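Local coordinates for chloramphenicol acetyltransferase (Bacteroides thetaiotaomicron, PDB 2I9D) that acetylates chloramphenicol, transferring the acetyl group of acetyl-CoA to a hydroxyl of the antibiotic, at the interface of chains A and B. Numbering follows the deposited sequence. Chains: chain A/B, Chloramphenicol acetyltransferase.

Contact 1: the interface of chains A and B. Residues chain A 132, 135-136; chain B 21.
A:Tyr132 and B:Phe21 meet face to face across the subunit interface. Their rings stack with centroids 4.0 Å apart and planes only 10° from parallel. The overlap is offset. A:Tyr132 CD1 sits over the centre of the phenylalanine ring, whereas B:Phe21 CG lies toward the rim of the tyrosine ring. The nearest carbons are A:Tyr132 CG and B:Phe21 CD1, 3.6 Å apart. B:Phe21 CB joins the stack against A:Tyr132 CD2 at 3.8 Å. This broad overlap is the tightly packed part of the contact. B:Phe21 loses 91 Å² of surface to chain A. Its CG is anti to the backbone N (chi1 -173°), which sends the ring away from its own helix and against the face of the tyrosine ring.

The far rim of the phenylalanine has a sparser, polar border. There A:Asn136 approaches with its amide oxygen, OD1 being 3.5 Å from B:Phe21 CE1, slightly off the ring plane on the side away from the tyrosine. The carboxylate of A:Glu135 stands farther off, with OE1 3.8 Å from B:Phe21 CZ. Its other oxygen, OE2, lies in plane at the edge of the A:Tyr132 ring.

The centre of the site is about 22 Å from A:His197. B:Phe21 lies near the end of helix 16-22. A:Tyr132 immediately precedes helix 133-141, whose first turn supplies A:Glu135 and A:Asn136.

Contact 2: the interface of chains A and B. Residues chain A 155, 157, 160; chain B 32, 34, 205-206, 209.
B:Tyr209 and A:Leu155 touch across a largely apolar patch of the subunit interface typical of the trimeric chloramphenicol acetyltransferase family. One face of the B:Tyr209 ring is covered by B:Ser34 CB, 3.5 Å above the plane and over its centre. Over the same face, displaced past the rim on the CD1 side, A:Leu155 CD1 comes 4.0 Å from B:Tyr209 CD1. The A:Phe157 ring carries A:Ile160 CD1 over the centre of one face. Each ring is thus backed by its own chain. The centre of the patch is about 12 Å from B:His197, the catalytic base in the HHxxxDG motif.

A:Leu155 is the main apolar plug and hides 73 Å² against chain B. Its CG is anti to the backbone N (chi1 -180°), and its two methyls spread over different partners. CD2 meets B:Ile32 CD1 tip to tip at 3.6 Å. CD1 also points to the B:Ser34 hydroxyl, 3.5 Å from OG, and to B:Tyr209 CB. The leucine CB rests by B:Ser206, 3.6 Å from its OG, where helix 202-216 passes.

B:Ile32 and A:Ile160 lie side by side and point the same way. Their CG1 atoms are 3.9 Å apart. The two residues also form an antiparallel beta bridge between strand 29-37 of chain B and strand 159-160 of chain A. A:Phe157 CB touches the flank of B:Ile32 more distantly, 4.2 Å from CG1.

Contact 3: the interface of chains A and B. Residues chain A 157-159; chain B 32-34, 158.
A:Thr158 reaches chain B through both its backbone and its side chain. Its N donates to B:Thr33 O at 2.8 Å, 155° at the hydrogen. Followed outward, CB is modelled implausibly close to the carbonyl oxygen of B:Thr158, a doubtful approach. OG1 then points to that same O, but the modelled 2.4 Å between A:Thr158 OG1 and B:Thr158 O is doubtfully short. OG1 also lies 3.4 Å from B:Thr33 CG2. The CG2 methyl stays farther off, 4.0 Å from B:Thr158 O. A chi1 of 45° turns the hydroxyl rather than the methyl toward chain B. An alanine here is likely to open a gap beside the B:Thr33 methyl, while the backbone bond would remain.

A:Ser159 continues the pairing. Its O accepts from B:Thr33 N at 3.0 Å, completing an antiparallel bridge. Its OG lies 2.9 Å from water 1, and B:Thr33 OG1 lies 2.8 Å from the same water, which links the two hydroxyls.

The site is where the short strand 159-160 of chain A pairs with strand 29-37 of chain B, so that chain A probably extends the sheet of chain B.

Contact 1: the interface of chains A and B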
# COMPACT_ATOMS: atom_id res chain seq x y z
N TYR A 132 10.35 -13.50 16.64
CA TYR A 132 10.72 -12.09 16.86
C TYR A 132 11.87 -11.79 17.85
O TYR A 132 12.16 -10.63 18.13
CB TYR A 132 9.48 -11.28 17.21
CG TYR A 132 8.59 -11.14 15.98
CD1 TYR A 132 8.95 -10.27 14.93
CD2 TYR A 132 7.42 -11.89 15.86
CE1 TYR A 132 8.16 -10.15 13.79
CE2 TYR A 132 6.63 -11.79 14.72
CZ TYR A 132 7.00 -10.91 13.69
OH TYR A 132 6.24 -10.81 12.57
N GLU A 135 14.53 -9.29 16.43
CA GLU A 135 14.08 -7.89 16.47
C GLU A 135 14.05 -7.32 17.90
O GLU A 135 14.39 -6.16 18.11
CB GLU A 135 12.70 -7.73 15.80
CG GLU A 135 12.67 -8.13 14.33
CD GLU A 135 11.54 -7.43 13.58
OE1 GLU A 135 11.53 -6.17 13.55
OE2 GLU A 135 10.67 -8.15 13.02
N ASN A 136 13.60 -8.11 18.87
CA ASN A 136 13.48 -7.58 20.22
C ASN A 136 14.85 -7.41 20.87
O ASN A 136 15.04 -6.53 21.71
CB ASN A 136 12.49 -8.38 21.07
CG ASN A 136 11.02 -8.02 20.77
OD1 ASN A 136 10.75 -7.15 19.96
ND2 ASN A 136 10.10 -8.70 21.41
N PHE B 21 3.98 -9.48 19.56
CA PHE B 21 4.81 -8.50 18.88
C PHE B 21 4.01 -7.31 18.32
O PHE B 21 4.35 -6.16 18.55
CB PHE B 21 5.61 -9.16 17.74
CG PHE B 21 6.64 -8.23 17.08
CD1 PHE B 21 7.89 -8.02 17.67
CD2 PHE B 21 6.34 -7.56 15.91
CE1 PHE B 21 8.83 -7.18 17.08
CE2 PHE B 21 7.29 -6.72 15.29
CZ PHE B 21 8.55 -6.53 15.87

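Contact 2: the interface of chains A and B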
# COMPACT_ATOMS: atom_id res chain seq x y z
N LEU A 155 4.46 -15.17 -4.21
CA LEU A 155 3.43 -14.17 -4.36
C LEU A 155 3.93 -12.93 -5.11
O LEU A 155 4.91 -12.30 -4.70
CB LEU A 155 2.92 -13.74 -2.98
CG LEU A 155 1.80 -12.68 -2.90
CD1 LEU A 155 0.61 -13.05 -3.78
CD2 LEU A 155 1.37 -12.42 -1.45
N PHE A 157 2.84 -9.20 -5.81
CA PHE A 157 1.91 -8.22 -5.22
C PHE A 157 2.18 -6.87 -5.87
O PHE A 157 3.30 -6.62 -6.35
CB PHE A 157 2.10 -8.14 -3.70
CG PHE A 157 3.55 -7.93 -3.26
CD1 PHE A 157 4.12 -6.64 -3.29
CD2 PHE A 157 4.33 -9.01 -2.79
CE1 PHE A 157 5.46 -6.43 -2.88
CE2 PHE A 157 5.68 -8.80 -2.37
CZ PHE A 157 6.23 -7.51 -2.42
N ILE A 160 2.30 -3.66 -0.73
CA ILE A 160 2.28 -4.05 0.68
C ILE A 160 2.61 -2.79 1.48
O ILE A 160 3.60 -2.13 1.23
CB ILE A 160 3.27 -5.20 1.04
CG1 ILE A 160 2.84 -6.51 0.39
CG2 ILE A 160 3.33 -5.39 2.59
CD1 ILE A 160 3.81 -7.69 0.49
N ILE B 32 -2.46 -5.19 1.43
CA ILE B 32 -1.84 -5.85 0.32
C ILE B 32 -2.81 -5.79 -0.85
O ILE B 32 -4.05 -5.82 -0.65
CB ILE B 32 -1.40 -7.33 0.66
CG1 ILE B 32 -0.62 -7.95 -0.52
CG2 ILE B 32 -2.60 -8.17 1.13
CD1 ILE B 32 0.01 -9.33 -0.21
N SER B 34 -2.93 -7.70 -4.80
CA SER B 34 -2.33 -8.62 -5.76
C SER B 34 -3.37 -8.90 -6.82
O SER B 34 -4.56 -8.75 -6.57
CB SER B 34 -1.94 -9.93 -5.05
OG SER B 34 -1.06 -10.71 -5.84
N LEU B 205 -0.85 -14.92 3.25
CA LEU B 205 -1.34 -14.06 2.16
C LEU B 205 -1.09 -14.72 0.82
O LEU B 205 -1.94 -14.71 -0.07
CB LEU B 205 -0.66 -12.68 2.23
CG LEU B 205 -1.06 -11.83 3.46
CD1 LEU B 205 -0.10 -10.63 3.71
CD2 LEU B 205 -2.53 -11.39 3.45
N SER B 206 0.09 -15.32 0.68
CA SER B 206 0.46 -16.01 -0.53
C SER B 206 -0.52 -17.20 -0.78
O SER B 206 -1.06 -17.37 -1.88
CB SER B 206 1.92 -16.43 -0.43
OG SER B 206 2.34 -17.07 -1.61
N TYR B 209 -4.12 -15.86 -1.83
CA TYR B 209 -4.23 -15.44 -3.25
C TYR B 209 -4.16 -16.61 -4.20
O TYR B 209 -4.84 -16.60 -5.23
CB TYR B 209 -3.20 -14.36 -3.63
CG TYR B 209 -3.58 -13.00 -3.13
CD1 TYR B 209 -2.95 -12.45 -1.97
CD2 TYR B 209 -4.56 -12.22 -3.79
CE1 TYR B 209 -3.30 -11.18 -1.49
CE2 TYR B 209 -4.92 -10.92 -3.30
CZ TYR B 209 -4.28 -10.42 -2.15
OH TYR B 209 -4.58 -9.14 -1.68

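Contact 3: the interface of chains A and B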
# COMPACT_ATOMS: atom_id res chain seq x y z
N PHE A 157 2.84 -9.20 -5.81
CA PHE A 157 1.91 -8.22 -5.22
C PHE A 157 2.18 -6.87 -5.87
O PHE A 157 3.30 -6.62 -6.35
CB PHE A 157 2.10 -8.14 -3.70
CG PHE A 157 3.55 -7.93 -3.26
CD1 PHE A 157 4.12 -6.64 -3.29
CD2 PHE A 157 4.33 -9.01 -2.79
CE1 PHE A 157 5.46 -6.43 -2.88
CE2 PHE A 157 5.68 -8.80 -2.37
CZ PHE A 157 6.23 -7.51 -2.42
N THR A 158 1.18 -5.99 -5.88
CA THR A 158 1.39 -4.64 -6.39
C THR A 158 1.50 -3.63 -5.26
O THR A 158 1.88 -2.47 -5.50
CB THR A 158 0.27 -4.19 -7.35
OG1 THR A 158 -1.00 -4.52 -6.78
CG2 THR A 158 0.42 -4.84 -8.70
N SER A 159 1.18 -4.06 -4.04
CA SER A 159 1.22 -3.22 -2.88
C SER A 159 1.36 -4.05 -1.59
O SER A 159 0.63 -5.02 -1.40
CB SER A 159 -0.06 -2.38 -2.84
OG SER A 159 -0.17 -1.64 -1.64
N ILE B 32 -2.46 -5.19 1.43
CA ILE B 32 -1.84 -5.85 0.32
C ILE B 32 -2.81 -5.79 -0.85
O ILE B 32 -4.05 -5.82 -0.65
CB ILE B 32 -1.40 -7.33 0.66
CG1 ILE B 32 -0.62 -7.95 -0.52
CG2 ILE B 32 -2.60 -8.17 1.13
CD1 ILE B 32 0.01 -9.33 -0.21
N THR B 33 -2.24 -5.65 -2.04
CA THR B 33 -2.99 -5.84 -3.27
C THR B 33 -2.20 -6.80 -4.14
O THR B 33 -0.97 -6.72 -4.21
CB THR B 33 -3.20 -4.51 -4.06
OG1 THR B 33 -3.88 -3.59 -3.23
CG2 THR B 33 -4.10 -4.74 -5.31
N SER B 34 -2.93 -7.70 -4.80
CA SER B 34 -2.33 -8.62 -5.76
C SER B 34 -3.37 -8.90 -6.82
O SER B 34 -4.56 -8.75 -6.57
CB SER B 34 -1.94 -9.93 -5.05
OG SER B 34 -1.06 -10.71 -5.84
N THR B 158 -4.09 -0.60 -8.95
CA THR B 158 -2.97 -1.47 -8.64
C THR B 158 -2.74 -1.50 -7.14
O THR B 158 -1.92 -2.29 -6.65
CB THR B 158 -1.66 -0.97 -9.32
OG1 THR B 158 -1.51 0.45 -9.09
CG2 THR B 158 -1.68 -1.22 -10.81
O HOH W 1 -2.77 -2.69 -0.83

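Contacts 2 and 3 are neighbours, with C-alpha centres about 6 Å apart, and share A:Phe157, B:Ile32 and B:Ser34. Both take part in the pairing of chain A strand 159-160 with chain B strand 29-37, and contact 2 adds side-chain packing against helix 202-216. Contact 1 is separate, its centre about 23 Å from that of contact 2 and 26 Å from that of contact 3, and joins helix 16-22 to the start of helix 133-141. Together they fix two distant points of one interface, which should limit rocking of the subunits. The assembly holds three copies, as the family's trimer does. The centres of contacts 2 and 3 lie about 12 and 15 Å from B:His197.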